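Local atomic coordinates of serpin-ZX (Arabidopsis thaliana, PDB entry 3LE2), a protein that inhibits target proteases such as metacaspase-9 and RD21A by offering a reactive centre loop whose cleavage traps the enzyme in a stable covalent complex. Residues Ala172-Lys176 with Val382-Gly386. Numbering follows the deposited sequence.
Sequences ALYFK and VLFIG
The backbone O of Leu383 accepts a hydrogen bond from Ser36 OG, while Leu173 CD2 rests against the same oxygen at 4.0 Å. No hydrogen bond joins 172-176 to 382-386; their axes cross nearly perpendicularly, at 92°, and the join is made mainly by side chains, with two backbone carbonyl oxygens at its margin. Phe384 wedges its ring, outer edge first, between Leu173 and Phe175, which point from the same side of their strand. Its CE2 meets Phe175 CB at 3.3 Å, a tight contact in the ring plane. Leu173 O lies in that plane too, 3.9 Å from Phe384 CE1, and Leu173 CD2 approaches CZ of Phe384 obliquely at 3.7 Å. With CG anti to its own N (chi1 170°), the Phe175 ring is carried alongside Leu383, where CD1 touches Leu383 CD2 at 4.0 Å; Phe175 CG stays 3.9 Å from Phe384 CE2. Leu383 and Phe384 form a classic beta bulge opposite Val374, which turns both consecutive side chains toward 172-176. Tyr227 packs edge-to-face with Phe175. The crossing ties sheet A to sheet B, consistent with the serpin shutter region: 167-176 and 326-335 are the paired parallel strands that in serpins generally part for the cleaved loop. Held by apolar edges and methyls, the crossing depends on close fit rather than directional bonds.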
# COMPACT_ATOMS: atom_id res chain seq x y z
N ALA A 172 -4.07 8.25 4.80
CA ALA A 172 -3.22 8.49 3.64
C ALA A 172 -1.79 8.08 3.94
O ALA A 172 -1.33 8.18 5.07
CB ALA A 172 -3.29 9.97 3.23
N LEU A 173 -1.09 7.59 2.93
CA LEU A 173 0.31 7.27 3.09
C LEU A 173 1.07 7.84 1.90
O LEU A 173 0.81 7.47 0.75
CB LEU A 173 0.55 5.75 3.20
CG LEU A 173 2.00 5.29 3.45
CD1 LEU A 173 2.52 5.81 4.79
CD2 LEU A 173 2.19 3.77 3.37
N TYR A 174 2.00 8.76 2.19
CA TYR A 174 2.92 9.26 1.17
C TYR A 174 4.28 8.60 1.35
O TYR A 174 4.78 8.47 2.47
CB TYR A 174 3.03 10.79 1.23
CG TYR A 174 4.07 11.38 0.29
CD1 TYR A 174 3.72 11.75 -1.01
CD2 TYR A 174 5.39 11.57 0.70
CE1 TYR A 174 4.66 12.31 -1.88
CE2 TYR A 174 6.35 12.12 -0.18
CZ TYR A 174 5.96 12.49 -1.47
OH TYR A 174 6.87 13.03 -2.36
N PHE A 175 4.88 8.19 0.25
CA PHE A 175 6.21 7.60 0.26
C PHE A 175 6.96 8.13 -0.94
O PHE A 175 6.42 8.22 -2.05
CB PHE A 175 6.10 6.07 0.20
CG PHE A 175 7.42 5.33 -0.05
CD1 PHE A 175 8.12 4.77 1.00
CD2 PHE A 175 7.89 5.14 -1.33
CE1 PHE A 175 9.29 4.07 0.78
CE2 PHE A 175 9.07 4.42 -1.56
CZ PHE A 175 9.77 3.90 -0.50
N LYS A 176 8.21 8.51 -0.72
CA LYS A 176 9.09 8.84 -1.83
C LYS A 176 10.49 8.42 -1.45
O LYS A 176 11.01 8.82 -0.41
CB LYS A 176 9.06 10.34 -2.16
CG LYS A 176 10.01 10.71 -3.29
CD LYS A 176 9.73 12.09 -3.82
CE LYS A 176 10.68 12.47 -4.94
NZ LYS A 176 10.40 13.87 -5.43
N VAL A 382 4.16 -5.07 4.00
CA VAL A 382 3.92 -4.47 2.67
C VAL A 382 3.34 -3.05 2.78
O VAL A 382 2.25 -2.88 3.32
CB VAL A 382 2.96 -5.36 1.86
CG1 VAL A 382 2.54 -4.68 0.53
CG2 VAL A 382 3.58 -6.74 1.63
N LEU A 383 4.06 -2.04 2.28
CA LEU A 383 3.54 -0.66 2.27
C LEU A 383 2.53 -0.39 1.17
O LEU A 383 1.55 0.31 1.40
CB LEU A 383 4.67 0.37 2.12
CG LEU A 383 5.51 0.64 3.35
CD1 LEU A 383 6.41 -0.58 3.62
CD2 LEU A 383 6.32 1.90 3.15
N PHE A 384 2.79 -0.91 -0.02
CA PHE A 384 1.95 -0.61 -1.19
C PHE A 384 1.78 -1.83 -2.06
O PHE A 384 2.73 -2.59 -2.24
CB PHE A 384 2.58 0.49 -2.07
CG PHE A 384 2.66 1.84 -1.42
CD1 PHE A 384 1.51 2.59 -1.20
CD2 PHE A 384 3.89 2.39 -1.08
CE1 PHE A 384 1.59 3.86 -0.63
CE2 PHE A 384 3.97 3.65 -0.50
CZ PHE A 384 2.82 4.38 -0.27
N ILE A 385 0.59 -1.99 -2.61
CA ILE A 385 0.34 -2.90 -3.72
C ILE A 385 -0.32 -2.08 -4.84
O ILE A 385 -1.14 -1.21 -4.57
CB ILE A 385 -0.60 -4.06 -3.33
CG1 ILE A 385 -0.04 -4.83 -2.14
CG2 ILE A 385 -0.86 -4.99 -4.53
CD1 ILE A 385 -0.97 -5.90 -1.61
N GLY A 386 0.04 -2.36 -6.08
CA GLY A 386 -0.54 -1.60 -7.18
C GLY A 386 -0.44 -2.32 -8.52
O GLY A 386 0.17 -3.39 -8.64